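Local atomic coordinates of phosphotransferase (PDB entry 4QPK), a protein that relays phosphoryl groups as a homodimeric histidine phosphotransferase in the phosphorelay controlling growth, division and intracellular survival of Brucella abortus. Residues A89-I101 with Q119-P131. Residues are numbered along the deposited sequence; the frame is centred on the assembly and turned at random.
With NA (sodium ion), chain E; GOL (glycerol), chain F.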
ATOM      1  N   ALA B  89      -3.607 -14.069   9.905  1.00 16.39           N
ATOM      2  CA  ALA B  89      -2.537 -13.099  10.161  1.00 14.17           C
ATOM      3  C   ALA B  89      -1.283 -13.448   9.358  1.00 17.41           C
ATOM      4  O   ALA B  89      -0.587 -12.555   8.855  1.00 14.82           O
ATOM      5  CB  ALA B  89      -2.220 -13.020  11.666  1.00 15.38           C
ATOM      6  N   ARG B  90      -0.976 -14.738   9.248  1.00 16.00           N
ATOM      7  CA  ARG B  90       0.179 -15.155   8.444  1.00 17.86           C
ATOM      8  C   ARG B  90      -0.028 -14.807   6.970  1.00 17.68           C
ATOM      9  O   ARG B  90       0.899 -14.356   6.294  1.00 16.25           O
ATOM     10  CB  ARG B  90       0.454 -16.652   8.604  1.00 17.65           C
ATOM     11  CG  ARG B  90       1.718 -17.089   7.884  1.00 23.30           C
ATOM     12  CD  ARG B  90       2.080 -18.546   8.147  1.00 35.02           C
ATOM     13  NE  ARG B  90       3.305 -18.890   7.428  1.00 31.52           N
ATOM     14  CZ  ARG B  90       3.931 -20.059   7.506  1.00 43.96           C
ATOM     15  NH1 ARG B  90       3.465 -21.018   8.298  1.00 38.46           N
ATOM     16  NH2 ARG B  90       5.042 -20.258   6.803  1.00 36.47           N
ATOM     17  N   ASN B  91      -1.249 -15.007   6.490  1.00 16.00           N
ATOM     18  CA  ASN B  91      -1.636 -14.640   5.128  1.00 15.29           C
ATOM     19  C   ASN B  91      -1.466 -13.136   4.886  1.00 15.96           C
ATOM     20  O   ASN B  91      -0.799 -12.722   3.947  1.00 16.49           O
ATOM     21  CB  ASN B  91      -3.085 -15.082   4.902  1.00 18.64           C
ATOM     22  CG  ASN B  91      -3.566 -14.878   3.485  1.00 22.06           C
ATOM     23  OD1 ASN B  91      -3.317 -13.846   2.865  1.00 21.48           O
ATOM     24  ND2 ASN B  91      -4.308 -15.857   2.976  1.00 22.42           N
ATOM     25  N   ALA B  92      -2.029 -12.324   5.769  1.00 14.64           N
ATOM     26  CA  ALA B  92      -1.927 -10.871   5.645  1.00 13.70           C
ATOM     27  C   ALA B  92      -0.460 -10.423   5.653  1.00 13.76           C
ATOM     28  O   ALA B  92      -0.041  -9.599   4.825  1.00 15.37           O
ATOM     29  CB  ALA B  92      -2.699 -10.196   6.779  1.00 13.88           C
ATOM     30  N   SER B  93       0.314 -11.000   6.570  1.00 13.56           N
ATOM     31  CA  SER B  93       1.738 -10.660   6.696  1.00 14.39           C
ATOM     32  C   SER B  93       2.478 -10.993   5.409  1.00 16.70           C
ATOM     33  O   SER B  93       3.270 -10.185   4.912  1.00 16.22           O
ATOM     34  CB  SER B  93       2.376 -11.411   7.872  1.00 19.26           C
ATOM     35  OG  SER B  93       3.722 -10.981   8.092  1.00 22.28           O
ATOM     36  N   ALA B  94       2.208 -12.178   4.862  1.00 15.39           N
ATOM     37  CA  ALA B  94       2.895 -12.617   3.646  1.00 16.76           C
ATOM     38  C   ALA B  94       2.580 -11.678   2.493  1.00 14.90           C
ATOM     39  O   ALA B  94       3.454 -11.342   1.709  1.00 15.65           O
ATOM     40  CB  ALA B  94       2.518 -14.056   3.285  1.00 16.92           C
ATOM     41  N   ARG B  95       1.331 -11.234   2.399  1.00 14.40           N
ATOM     42  CA  ARG B  95       0.960 -10.352   1.305  1.00 15.90           C
ATOM     43  C   ARG B  95       1.613  -8.969   1.462  1.00 15.07           C
ATOM     44  O   ARG B  95       2.075  -8.391   0.486  1.00 16.71           O
ATOM     45  CB  ARG B  95      -0.566 -10.242   1.206  1.00 17.63           C
ATOM     46  CG  ARG B  95      -1.164 -11.541   0.714  1.00 21.08           C
ATOM     47  CD  ARG B  95      -2.668 -11.509   0.543  1.00 29.31           C
ATOM     48  NE  ARG B  95      -3.111 -12.863   0.247  1.00 30.99           N
ATOM     49  CZ  ARG B  95      -3.023 -13.421  -0.957  1.00 40.75           C
ATOM     50  NH1 ARG B  95      -2.534 -12.731  -1.972  1.00 39.73           N
ATOM     51  NH2 ARG B  95      -3.415 -14.670  -1.145  1.00 36.03           N
ATOM     52  N   LEU B  96       1.670  -8.462   2.694  1.00 13.92           N
ATOM     53  CA  LEU B  96       2.294  -7.160   2.959  1.00 16.48           C
ATOM     54  C   LEU B  96       3.807  -7.200   2.705  1.00 16.54           C
ATOM     55  O   LEU B  96       4.378  -6.269   2.127  1.00 14.72           O
ATOM     56  CB  LEU B  96       1.964  -6.708   4.390  1.00 14.66           C
ATOM     57  CG  LEU B  96       0.486  -6.284   4.528  1.00 14.91           C
ATOM     58  CD1 LEU B  96       0.026  -6.330   6.002  1.00 18.15           C
ATOM     59  CD2 LEU B  96       0.200  -4.898   3.932  1.00 18.92           C
ATOM     60  N   GLN B  97       4.466  -8.267   3.151  1.00 16.06           N
ATOM     61  CA  GLN B  97       5.912  -8.370   2.934  1.00 16.59           C
ATOM     62  C   GLN B  97       6.235  -8.503   1.437  1.00 16.39           C
ATOM     63  O   GLN B  97       7.221  -7.943   0.955  1.00 15.72           O
ATOM     64  CB  GLN B  97       6.507  -9.555   3.706  1.00 17.28           C
ATOM     65  CG  GLN B  97       6.463  -9.439   5.237  1.00 16.76           C
ATOM     66  CD  GLN B  97       7.269  -8.254   5.765  1.00 32.30           C
ATOM     67  OE1 GLN B  97       8.190  -7.779   5.111  1.00 28.77           O
ATOM     68  NE2 GLN B  97       6.945  -7.803   6.971  1.00 38.71           N
ATOM     69  N   PHE B  98       5.401  -9.237   0.705  1.00 12.82           N
ATOM     70  CA  PHE B  98       5.613  -9.374  -0.727  1.00 16.69           C
ATOM     71  C   PHE B  98       5.400  -8.022  -1.404  1.00 17.25           C
ATOM     72  O   PHE B  98       6.221  -7.585  -2.201  1.00 15.01           O
ATOM     73  CB  PHE B  98       4.676 -10.445  -1.297  1.00 14.54           C
ATOM     74  CG  PHE B  98       4.890 -10.727  -2.754  1.00 15.69           C
ATOM     75  CD1 PHE B  98       4.249  -9.955  -3.716  1.00 16.99           C
ATOM     76  CD2 PHE B  98       5.719 -11.764  -3.163  1.00 16.49           C
ATOM     77  CE1 PHE B  98       4.439 -10.206  -5.070  1.00 20.37           C
ATOM     78  CE2 PHE B  98       5.904 -12.028  -4.525  1.00 18.67           C
ATOM     79  CZ  PHE B  98       5.260 -11.234  -5.474  1.00 18.11           C
ATOM     80  N   ALA B  99       4.328  -7.337  -1.031  1.00 14.96           N
ATOM     81  CA  ALA B  99       4.019  -6.032  -1.625  1.00 15.14           C
ATOM     82  C   ALA B  99       5.117  -5.002  -1.342  1.00 14.69           C
ATOM     83  O   ALA B  99       5.426  -4.176  -2.203  1.00 16.06           O
ATOM     84  CB  ALA B  99       2.683  -5.528  -1.111  1.00 16.64           C
ATOM     85  N   ARG B 100       5.705  -5.082  -0.156  1.00 15.94           N
ATOM     86  CA  ARG B 100       6.762  -4.167   0.279  1.00 17.79           C
ATOM     87  C   ARG B 100       7.926  -4.112  -0.722  1.00 19.56           C
ATOM     88  O   ARG B 100       8.527  -3.050  -0.946  1.00 17.58           O
ATOM     89  CB  ARG B 100       7.265  -4.619   1.660  1.00 21.51           C
ATOM     90  CG  ARG B 100       7.820  -3.560   2.574  1.00 42.91           C
ATOM     91  CD  ARG B 100       8.197  -4.203   3.910  1.00 37.07           C
ATOM     92  NE  ARG B 100       9.422  -3.665   4.506  1.00 42.94           N
ATOM     93  CZ  ARG B 100      10.633  -4.208   4.386  1.00 49.88           C
ATOM     94  NH1 ARG B 100      10.815  -5.308   3.661  1.00 42.59           N
ATOM     95  NH2 ARG B 100      11.674  -3.635   4.982  1.00 48.99           N
ATOM     96  N   ILE B 101       8.239  -5.260  -1.321  1.00 14.94           N
ATOM     97  CA  ILE B 101       9.317  -5.353  -2.302  1.00 16.30           C
ATOM     98  C   ILE B 101       8.780  -5.272  -3.735  1.00 17.63           C
ATOM     99  O   ILE B 101       9.347  -4.559  -4.555  1.00 21.46           O
ATOM    100  CB  ILE B 101      10.124  -6.669  -2.131  1.00 14.03           C
ATOM    101  CG1 ILE B 101      10.649  -6.781  -0.698  1.00 17.25           C
ATOM    102  CG2 ILE B 101      11.313  -6.716  -3.111  1.00 18.65           C
ATOM    103  CD1 ILE B 101      11.551  -8.004  -0.449  1.00 23.49           C
ATOM    104  N   GLN B 119      13.380 -14.055  -2.959  1.00 14.16           N
ATOM    105  CA  GLN B 119      13.016 -15.464  -2.838  1.00 14.60           C
ATOM    106  C   GLN B 119      12.244 -15.707  -1.542  1.00 17.59           C
ATOM    107  O   GLN B 119      11.242 -16.435  -1.529  1.00 16.43           O
ATOM    108  CB  GLN B 119      14.262 -16.368  -2.911  1.00 15.56           C
ATOM    109  CG  GLN B 119      13.915 -17.843  -2.773  1.00 17.26           C
ATOM    110  CD  GLN B 119      15.109 -18.757  -2.915  1.00 24.24           C
ATOM    111  OE1 GLN B 119      16.240 -18.299  -3.050  1.00 25.96           O
ATOM    112  NE2 GLN B 119      14.862 -20.066  -2.871  1.00 22.89           N
ATOM    113  N   ASN B 120      12.689 -15.096  -0.450  1.00 15.83           N
ATOM    114  CA  ASN B 120      11.991 -15.306   0.821  1.00 17.25           C
ATOM    115  C   ASN B 120      10.541 -14.822   0.784  1.00 14.99           C
ATOM    116  O   ASN B 120       9.636 -15.561   1.180  1.00 16.82           O
ATOM    117  CB  ASN B 120      12.736 -14.620   1.961  1.00 15.86           C
ATOM    118  CG  ASN B 120      14.012 -15.355   2.347  1.00 21.32           C
ATOM    119  OD1 ASN B 120      14.176 -16.535   2.051  1.00 23.86           O
ATOM    120  ND2 ASN B 120      14.911 -14.660   3.027  1.00 28.95           N
ATOM    121  N   VAL B 121      10.305 -13.596   0.313  1.00 15.44           N
ATOM    122  CA  VAL B 121       8.934 -13.090   0.368  1.00 13.64           C
ATOM    123  C   VAL B 121       8.083 -13.801  -0.678  1.00 13.54           C
ATOM    124  O   VAL B 121       6.890 -14.003  -0.469  1.00 15.89           O
ATOM    125  CB  VAL B 121       8.843 -11.532   0.193  1.00 17.26           C
ATOM    126  CG1 VAL B 121       9.644 -10.831   1.295  1.00 16.63           C
ATOM    127  CG2 VAL B 121       9.296 -11.063  -1.212  1.00 14.91           C
ATOM    128  N   ALA B 122       8.678 -14.208  -1.795  1.00 14.91           N
ATOM    129  CA  ALA B 122       7.885 -14.940  -2.792  1.00 14.76           C
ATOM    130  C   ALA B 122       7.478 -16.325  -2.270  1.00 16.70           C
ATOM    131  O   ALA B 122       6.349 -16.773  -2.469  1.00 15.11           O
ATOM    132  CB  ALA B 122       8.655 -15.076  -4.096  1.00 14.58           C
ATOM    133  N   THR B 123       8.410 -17.012  -1.623  1.00 15.18           N
ATOM    134  CA  THR B 123       8.125 -18.357  -1.123  1.00 17.37           C
ATOM    135  C   THR B 123       7.010 -18.327  -0.072  1.00 17.61           C
ATOM    136  O   THR B 123       6.090 -19.145  -0.098  1.00 16.34           O
ATOM    137  CB  THR B 123       9.402 -18.999  -0.557  1.00 16.70           C
ATOM    138  OG1 THR B 123      10.369 -19.069  -1.611  1.00 17.11           O
ATOM    139  CG2 THR B 123       9.119 -20.414  -0.030  1.00 17.84           C
ATOM    140  N   GLU B 124       7.074 -17.359   0.834  1.00 15.42           N
ATOM    141  CA  GLU B 124       6.050 -17.234   1.866  1.00 16.85           C
ATOM    142  C   GLU B 124       4.700 -16.820   1.246  1.00 16.94           C
ATOM    143  O   GLU B 124       3.630 -17.288   1.666  1.00 16.97           O
ATOM    144  CB  GLU B 124       6.509 -16.221   2.927  1.00 16.55           C
ATOM    145  CG  GLU B 124       5.561 -15.963   4.090  1.00 20.50           C
ATOM    146  CD  GLU B 124       5.259 -17.200   4.920  1.00 31.73           C
ATOM    147  OE1 GLU B 124       6.017 -18.204   4.837  1.00 23.69           O
ATOM    148  OE2 GLU B 124       4.286 -17.139   5.707  1.00 29.41           O
ATOM    149  N   TYR B 125       4.752 -15.942   0.249  1.00 15.77           N
ATOM    150  CA  TYR B 125       3.549 -15.512  -0.449  1.00 15.94           C
ATOM    151  C   TYR B 125       2.840 -16.716  -1.070  1.00 19.44           C
ATOM    152  O   TYR B 125       1.630 -16.873  -0.922  1.00 16.91           O
ATOM    153  CB  TYR B 125       3.894 -14.477  -1.531  1.00 15.88           C
ATOM    154  CG  TYR B 125       2.718 -13.948  -2.326  1.00 17.00           C
ATOM    155  CD1 TYR B 125       1.976 -12.876  -1.866  1.00 21.26           C
ATOM    156  CD2 TYR B 125       2.371 -14.513  -3.547  1.00 18.40           C
ATOM    157  CE1 TYR B 125       0.911 -12.380  -2.595  1.00 29.84           C
ATOM    158  CE2 TYR B 125       1.298 -14.026  -4.282  1.00 22.78           C
ATOM    159  CZ  TYR B 125       0.576 -12.956  -3.800  1.00 26.35           C
ATOM    160  OH  TYR B 125      -0.489 -12.458  -4.529  1.00 29.12           O
ATOM    161  N   PHE B 126       3.594 -17.571  -1.757  1.00 17.47           N
ATOM    162  CA  PHE B 126       2.952 -18.670  -2.486  1.00 19.40           C
ATOM    163  C   PHE B 126       2.496 -19.809  -1.590  1.00 24.03           C
ATOM    164  O   PHE B 126       1.781 -20.699  -2.036  1.00 22.19           O
ATOM    165  CB  PHE B 126       3.853 -19.184  -3.608  1.00 17.78           C
ATOM    166  CG  PHE B 126       3.704 -18.399  -4.864  1.00 17.90           C
ATOM    167  CD1 PHE B 126       4.442 -17.250  -5.072  1.00 18.86           C
ATOM    168  CD2 PHE B 126       2.762 -18.778  -5.821  1.00 22.47           C
ATOM    169  CE1 PHE B 126       4.277 -16.497  -6.230  1.00 21.08           C
ATOM    170  CE2 PHE B 126       2.588 -18.035  -6.983  1.00 25.81           C
ATOM    171  CZ  PHE B 126       3.349 -16.887  -7.186  1.00 25.87           C
ATOM    172  N   ARG B 127       2.895 -19.774  -0.326  1.00 20.56           N
ATOM    173  CA  ARG B 127       2.266 -20.640   0.668  1.00 28.25           C
ATOM    174  C   ARG B 127       0.754 -20.379   0.723  1.00 33.43           C
ATOM    175  O   ARG B 127      -0.027 -21.281   1.040  1.00 34.89           O
ATOM    176  CB  ARG B 127       2.881 -20.409   2.039  1.00 30.25           C
ATOM    177  CG  ARG B 127       4.236 -21.029   2.227  1.00 37.83           C
ATOM    178  CD  ARG B 127       4.573 -21.098   3.702  1.00 43.86           C
ATOM    179  NE  ARG B 127       3.534 -21.772   4.472  1.00 48.54           N
ATOM    180  CZ  ARG B 127       3.597 -23.043   4.866  1.00 66.25           C
ATOM    181  NH1 ARG B 127       4.658 -23.784   4.566  1.00 65.41           N
ATOM    182  NH2 ARG B 127       2.603 -23.573   5.567  1.00 60.03           N
ATOM    183  N   ASN B 128       0.342 -19.147   0.415  1.00 28.23           N
ATOM    184  CA  ASN B 128      -1.075 -18.784   0.361  1.00 33.48           C
ATOM    185  C   ASN B 128      -1.634 -18.671  -1.053  1.00 36.37           C
ATOM    186  O   ASN B 128      -2.597 -17.937  -1.287  1.00 38.77           O
ATOM    187  CB  ASN B 128      -1.328 -17.471   1.093  1.00 35.80           C
ATOM    188  CG  ASN B 128      -0.820 -17.496   2.514  1.00 30.32           C
ATOM    189  OD1 ASN B 128      -1.414 -18.118   3.391  1.00 45.72           O
ATOM    190  ND2 ASN B 128       0.275 -16.799   2.753  1.00 36.57           N
ATOM    191  N   GLU B 129      -0.990 -19.325  -2.008  1.00 27.13           N
ATOM    192  CA  GLU B 129      -1.525 -19.376  -3.361  1.00 29.75           C
ATOM    193  C   GLU B 129      -1.635 -20.834  -3.812  1.00 25.23           C
ATOM    194  O   GLU B 129      -1.061 -21.727  -3.189  1.00 35.34           O
ATOM    195  CB  GLU B 129      -0.666 -18.577  -4.340  1.00 33.77           C
ATOM    196  CG  GLU B 129      -0.651 -17.080  -4.063  1.00 28.37           C
ATOM    197  CD  GLU B 129      -1.988 -16.405  -4.347  1.00 37.96           C
ATOM    198  OE1 GLU B 129      -2.654 -16.765  -5.340  1.00 32.93           O
ATOM    199  OE2 GLU B 129      -2.361 -15.489  -3.581  1.00 42.16           O
ATOM    200  N   LYS B 130      -2.379 -21.057  -4.891  1.00 28.85           N
ATOM    201  CA  LYS B 130      -2.633 -22.406  -5.391  1.00 29.82           C
ATOM    202  C   LYS B 130      -1.396 -23.136  -5.920  1.00 30.99           C
ATOM    203  O   LYS B 130      -1.184 -24.296  -5.584  1.00 33.13           O
ATOM    204  CB  LYS B 130      -3.684 -22.371  -6.503  1.00 32.61           C
ATOM    205  CG  LYS B 130      -5.093 -22.014  -6.062  1.00 42.68           C
ATOM    206  CD  LYS B 130      -5.981 -21.843  -7.291  1.00 42.17           C
ATOM    207  CE  LYS B 130      -7.452 -21.848  -6.937  1.00 45.48           C
ATOM    208  NZ  LYS B 130      -8.287 -21.645  -8.152  1.00 58.50           N
ATOM    209  N   PRO B 131      -0.581 -22.479  -6.764  1.00 32.40           N
ATOM    210  CA  PRO B 131       0.434 -23.328  -7.399  1.00 30.59           C
ATOM    211  C   PRO B 131       1.538 -23.837  -6.474  1.00 28.24           C
ATOM    212  O   PRO B 131       1.873 -23.202  -5.472  1.00 27.10           O
ATOM    213  CB  PRO B 131       1.036 -22.410  -8.471  1.00 28.35           C
ATOM    214  CG  PRO B 131       0.772 -21.043  -8.002  1.00 35.21           C
ATOM    215  CD  PRO B 131      -0.535 -21.094  -7.270  1.00 32.69           C
TER
HETATM  216 NA    NA E 301       1.865 -17.578   4.041  1.00 40.02          NA
HETATM  217  C1  GOL F 302      -0.490  -7.150  -2.538  1.00 35.90           C
HETATM  218  O1  GOL F 302      -1.147  -6.646  -3.679  1.00 30.66           O
HETATM  219  C2  GOL F 302       0.199  -8.448  -2.930  1.00 31.83           C
HETATM  220  O2  GOL F 302       1.204  -8.788  -2.003  1.00 31.24           O
HETATM  221  C3  GOL F 302      -0.836  -9.558  -2.924  1.00 37.84           C
HETATM  222  O3  GOL F 302      -1.031  -9.964  -4.255  1.00 37.85           O
HETATM  223  O   HOH W   1       3.648 -14.672   6.730  1.00 22.59           O
HETATM  224  O   HOH W   2       5.806 -12.849   1.838  1.00 16.01           O
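Arg90 meets the Glu124 carboxylate with two nitrogens, one to each oxygen. Arg90 NE reaches Glu124 OE2 at 2.6 Å and Arg90 NH2 reaches Glu124 OE1 at 3.0 Å. Both bonds are nearly straight and use syn lone pairs, with guanidinium and carboxylate almost coplanar. The Arg90 chain is fully extended, CG anti to the backbone N (chi1 -175°), which carries the guanidinium out to the acid. The Arg127 guanidinium is stacked on that of Arg90, centres 4.0 Å apart. A water links Arg90 O to Glu124 OE2. The sodium ion is bound by OE2 and the backbone O of Glu124, each at 3.0 Å, long for sodium. Asn128 is modelled with its amide nitrogen at the ion; this is doubtful, and a flip bringing oxygen to the metal is likely. Its amide stacks over that of Asn91. Ala94 CB packs against Glu124 CG and the Asn128 amide. A second water bridges Ala94 O and Val121 O. Arg95 NE bonds Asn91 OD1 in its own helix. Arg95 NH2 binds Glu129 OE2 at 2.8 Å on the anti side, out of the carboxylate plane, the two groups nearly perpendicular. Phe98 stacks face to face on Tyr125, centroids 4.4 Å apart and planes tilted by 28°. The Phe98 ring edge meets the backbone at Val121 and Ala122. Tyr125 OH donates to a glycerol, probably from the crystallisation liquor. Ile101 CD1 meets both methyls of Val121, 3.8 Å from CG1. The roughly antiparallel helices join the DHp domain to the kinase-like C-terminal domain. Apolar packing at the Phe98 end gives way to a salt bridge at the Arg90 end, with Arg95–Glu129 between. Arg90 and the ion probably keep Glu124 ionised, with Arg127 merely stacked nearby.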